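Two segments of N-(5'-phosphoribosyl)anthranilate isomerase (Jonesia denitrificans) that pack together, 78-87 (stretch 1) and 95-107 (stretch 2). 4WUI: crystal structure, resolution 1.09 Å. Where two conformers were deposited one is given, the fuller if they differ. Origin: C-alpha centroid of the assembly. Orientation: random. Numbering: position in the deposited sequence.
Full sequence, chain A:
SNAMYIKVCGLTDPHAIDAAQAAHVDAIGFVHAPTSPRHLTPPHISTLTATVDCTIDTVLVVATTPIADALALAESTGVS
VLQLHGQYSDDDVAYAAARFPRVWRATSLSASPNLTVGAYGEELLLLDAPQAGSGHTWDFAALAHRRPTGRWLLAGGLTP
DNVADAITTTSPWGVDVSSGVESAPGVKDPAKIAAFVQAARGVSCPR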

# COMPACT_ATOMS: atom_id res chain seq x y z
N GLY A 78 15.23 8.70 -0.90
CA GLY A 78 15.64 7.94 0.25
C GLY A 78 14.59 6.98 0.80
O GLY A 78 14.73 6.51 1.94
N VAL A 79 13.57 6.65 0.02
CA VAL A 79 12.55 5.71 0.47
C VAL A 79 13.15 4.29 0.66
O VAL A 79 14.17 3.92 0.08
CB VAL A 79 11.36 5.64 -0.47
CG1 VAL A 79 10.60 6.96 -0.49
CG2 VAL A 79 11.77 5.17 -1.87
N SER A 80 12.44 3.50 1.45
CA SER A 80 12.79 2.10 1.67
C SER A 80 12.40 1.22 0.47
O SER A 80 13.08 0.23 0.18
CB SER A 80 12.04 1.56 2.92
OG SER A 80 11.95 2.45 4.04
N VAL A 81 11.25 1.49 -0.13
CA VAL A 81 10.60 0.59 -1.08
C VAL A 81 10.10 1.38 -2.29
O VAL A 81 9.60 2.49 -2.14
CB VAL A 81 9.38 -0.09 -0.43
CG1 VAL A 81 8.61 -0.95 -1.39
CG2 VAL A 81 9.76 -0.88 0.81
N LEU A 82 10.24 0.78 -3.47
CA LEU A 82 9.61 1.26 -4.70
C LEU A 82 8.43 0.37 -5.04
O LEU A 82 8.61 -0.82 -5.29
CB LEU A 82 10.64 1.26 -5.83
CG LEU A 82 10.12 1.64 -7.22
CD1 LEU A 82 9.54 3.04 -7.25
CD2 LEU A 82 11.23 1.52 -8.25
N GLN A 83 7.21 0.94 -5.05
CA GLN A 83 5.99 0.22 -5.38
C GLN A 83 5.51 0.64 -6.77
O GLN A 83 5.27 1.83 -7.02
CB GLN A 83 4.88 0.48 -4.34
CG GLN A 83 3.58 -0.18 -4.67
CD GLN A 83 2.48 0.16 -3.69
OE1 GLN A 83 2.69 0.18 -2.48
NE2 GLN A 83 1.29 0.43 -4.21
N LEU A 84 5.35 -0.34 -7.66
CA LEU A 84 4.98 -0.13 -9.04
C LEU A 84 3.52 -0.51 -9.24
O LEU A 84 3.10 -1.64 -8.96
CB LEU A 84 5.84 -1.02 -9.94
CG LEU A 84 7.33 -0.79 -9.81
CD1 LEU A 84 8.10 -1.81 -10.65
CD2 LEU A 84 7.71 0.63 -10.16
N HIS A 85 2.73 0.42 -9.75
CA HIS A 85 1.35 0.12 -10.06
C HIS A 85 1.23 -0.83 -11.26
O HIS A 85 2.21 -1.17 -11.93
CB HIS A 85 0.61 1.41 -10.33
CG HIS A 85 -0.85 1.35 -10.04
ND1 HIS A 85 -1.82 1.55 -11.01
CD2 HIS A 85 -1.52 1.19 -8.88
CE1 HIS A 85 -3.02 1.50 -10.46
NE2 HIS A 85 -2.87 1.27 -9.16
N GLY A 86 0.01 -1.27 -11.54
CA GLY A 86 -0.21 -2.34 -12.50
C GLY A 86 0.06 -1.99 -13.96
O GLY A 86 0.15 -2.91 -14.79
N GLN A 87 0.24 -0.71 -14.28
CA GLN A 87 0.60 -0.32 -15.63
C GLN A 87 1.96 -0.83 -16.04
O GLN A 87 2.24 -0.95 -17.21
CB GLN A 87 0.57 1.24 -15.83
CG GLN A 87 -0.77 1.94 -15.73
CD GLN A 87 -1.03 2.45 -14.34
OE1 GLN A 87 -0.68 1.80 -13.35
NE2 GLN A 87 -1.64 3.64 -14.25
N TYR A 95 13.43 -5.25 -14.07
CA TYR A 95 14.47 -4.25 -14.29
C TYR A 95 14.70 -3.49 -13.00
O TYR A 95 15.84 -3.29 -12.55
CB TYR A 95 14.00 -3.30 -15.41
CG TYR A 95 14.97 -2.18 -15.73
CD1 TYR A 95 15.95 -2.33 -16.70
CD2 TYR A 95 14.87 -0.96 -15.10
CE1 TYR A 95 16.83 -1.32 -17.01
CE2 TYR A 95 15.75 0.07 -15.40
CZ TYR A 95 16.72 -0.11 -16.35
OH TYR A 95 17.57 0.95 -16.62
N ALA A 96 13.61 -3.07 -12.35
CA ALA A 96 13.70 -2.38 -11.08
C ALA A 96 14.24 -3.27 -9.96
O ALA A 96 15.07 -2.85 -9.17
CB ALA A 96 12.35 -1.79 -10.70
N ALA A 97 13.76 -4.52 -9.90
CA ALA A 97 14.19 -5.42 -8.83
C ALA A 97 15.69 -5.70 -8.88
O ALA A 97 16.29 -5.92 -7.83
CB ALA A 97 13.39 -6.71 -8.88
N ALA A 98 16.29 -5.68 -10.05
CA ALA A 98 17.73 -5.88 -10.14
C ALA A 98 18.51 -4.66 -9.66
O ALA A 98 19.71 -4.77 -9.33
CB ALA A 98 18.14 -6.23 -11.57
N ARG A 99 17.87 -3.50 -9.65
CA ARG A 99 18.54 -2.21 -9.48
C ARG A 99 18.19 -1.48 -8.19
O ARG A 99 18.76 -0.43 -7.92
CB ARG A 99 18.24 -1.32 -10.69
CG ARG A 99 18.95 -1.79 -11.95
CD ARG A 99 18.40 -1.16 -13.21
NE ARG A 99 19.12 -1.60 -14.39
CZ ARG A 99 18.97 -2.78 -14.97
NH1 ARG A 99 18.10 -3.66 -14.49
NH2 ARG A 99 19.67 -3.08 -16.05
N PHE A 100 17.26 -2.00 -7.39
CA PHE A 100 16.81 -1.34 -6.15
C PHE A 100 16.45 -2.45 -5.18
O PHE A 100 15.93 -3.47 -5.60
CB PHE A 100 15.59 -0.43 -6.44
CG PHE A 100 15.23 0.44 -5.26
CD1 PHE A 100 15.94 1.60 -4.98
CD2 PHE A 100 14.24 0.04 -4.38
CE1 PHE A 100 15.67 2.36 -3.87
CE2 PHE A 100 13.96 0.80 -3.26
CZ PHE A 100 14.69 1.95 -3.00
N PRO A 101 16.79 -2.28 -3.87
CA PRO A 101 16.72 -3.41 -2.92
C PRO A 101 15.32 -3.99 -2.67
O PRO A 101 15.22 -5.20 -2.43
CB PRO A 101 17.30 -2.80 -1.63
CG PRO A 101 18.29 -1.83 -2.15
CD PRO A 101 17.60 -1.19 -3.31
N ARG A 102 14.29 -3.15 -2.71
CA ARG A 102 12.93 -3.55 -2.30
C ARG A 102 11.93 -3.00 -3.29
O ARG A 102 11.72 -1.80 -3.35
CB ARG A 102 12.62 -3.03 -0.90
CG ARG A 102 13.63 -3.43 0.17
CD ARG A 102 13.22 -2.96 1.56
NE ARG A 102 12.03 -3.66 1.99
CZ ARG A 102 11.32 -3.30 3.04
NH1 ARG A 102 11.72 -2.30 3.83
NH2 ARG A 102 10.20 -3.93 3.32
N VAL A 103 11.38 -3.90 -4.11
CA VAL A 103 10.40 -3.56 -5.14
C VAL A 103 9.11 -4.31 -4.89
O VAL A 103 9.14 -5.53 -4.66
CB VAL A 103 10.95 -3.81 -6.55
CG1 VAL A 103 9.89 -3.57 -7.62
CG2 VAL A 103 12.21 -2.95 -6.79
N TRP A 104 8.00 -3.60 -4.92
CA TRP A 104 6.67 -4.18 -4.77
C TRP A 104 5.93 -4.08 -6.10
O TRP A 104 6.00 -3.05 -6.77
CB TRP A 104 5.88 -3.51 -3.66
CG TRP A 104 6.43 -3.68 -2.29
CD1 TRP A 104 7.52 -4.39 -1.90
CD2 TRP A 104 5.86 -3.15 -1.10
NE1 TRP A 104 7.68 -4.32 -0.55
CE2 TRP A 104 6.67 -3.57 -0.02
CE3 TRP A 104 4.77 -2.33 -0.86
CZ2 TRP A 104 6.42 -3.18 1.29
CZ3 TRP A 104 4.52 -1.96 0.45
CH2 TRP A 104 5.34 -2.36 1.50
N ARG A 105 5.26 -5.16 -6.46
CA ARG A 105 4.46 -5.30 -7.66
C ARG A 105 2.98 -5.14 -7.22
O ARG A 105 2.49 -5.87 -6.40
CB ARG A 105 4.75 -6.70 -8.35
CG ARG A 105 3.94 -6.99 -9.60
CD ARG A 105 4.46 -8.13 -10.43
NE ARG A 105 4.40 -9.43 -9.78
CZ ARG A 105 3.45 -10.34 -9.95
NH1 ARG A 105 2.37 -10.10 -10.65
NH2 ARG A 105 3.56 -11.49 -9.31
N ALA A 106 2.27 -4.13 -7.68
CA ALA A 106 0.85 -4.00 -7.45
C ALA A 106 0.06 -4.47 -8.68
O ALA A 106 0.50 -4.27 -9.82
CB ALA A 106 0.47 -2.55 -7.09
N THR A 107 -1.10 -5.10 -8.45
CA THR A 107 -1.98 -5.53 -9.51
C THR A 107 -3.40 -5.62 -9.01
O THR A 107 -3.69 -5.40 -7.84
CB THR A 107 -1.56 -6.90 -10.07
OG1 THR A 107 -2.29 -7.19 -11.28
CG2 THR A 107 -1.75 -8.02 -9.06
O HOH W 1 3.27 -3.81 -10.77

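The most distinctive feature of this contact is a methyl group seated almost exactly on the normal through the five-membered ring of an indole. Val-81 CG1 lies 3.4 Å from the centroid of that ring in Trp-104 and only 3° off the ring normal, a CH-π arrangement in which weakly polarized methyl C-H meets the electron-rich face, with dispersion contributing. The other methyl of the same valine, CG2, packs over one face of the Arg-102 guanidinium, 3.6 Å from Arg-102 CZ. This leaves the edge of that planar group free for hydrogen bonds, which its nitrogens make elsewhere in the structure.

Beneath these side chains, strands 81-84 and 103-107 run parallel, their axes inclined by 19° and approaching to 4.7 Å. Four hydrogen bonds, three of them close to linear, join the backbones in the alternating pattern of a parallel sheet, beginning at Arg-102, just before the second strand. Leu-82 N donates to Arg-102 O (3.0 Å) and Leu-82 O accepts from Trp-104 N (2.9 Å); Leu-84 then repeats the scheme, its N donating to Trp-104 O and its O accepting from Ala-106 N, both at 2.9 Å. CA-H...O contacts supplement the ladder, the shortest from Val-103 CA to Leu-82 O at 3.3 Å. Near its end, water 1 lies 2.8 Å from Leu-84 O and 3.0 Å from Ala-106 O.

Alternation along the strands separates the side chains. Gln-83 and Trp-104 share one face, where Gln-83 OE1 approaches the indole edge, 3.6 Å from Trp-104 CE3. Leu-82, Leu-84 and Val-103 meet on the other, which Arg-105 shares without its side chain closely approaching the first stretch; there Leu-84 CD1 meets Val-103 CG1 at 3.9 Å. The helix covers this apolar cluster through Ala-96, whose CB lies 4.3 Å from both Leu-82 CD2 and Leu-84 CD1. Phe-100 extends the apolar packing: its CD2 is 4.1 Å from Leu-82 CB, while its edge faces Val-79 O, 3.7 Å from Phe-100 CZ.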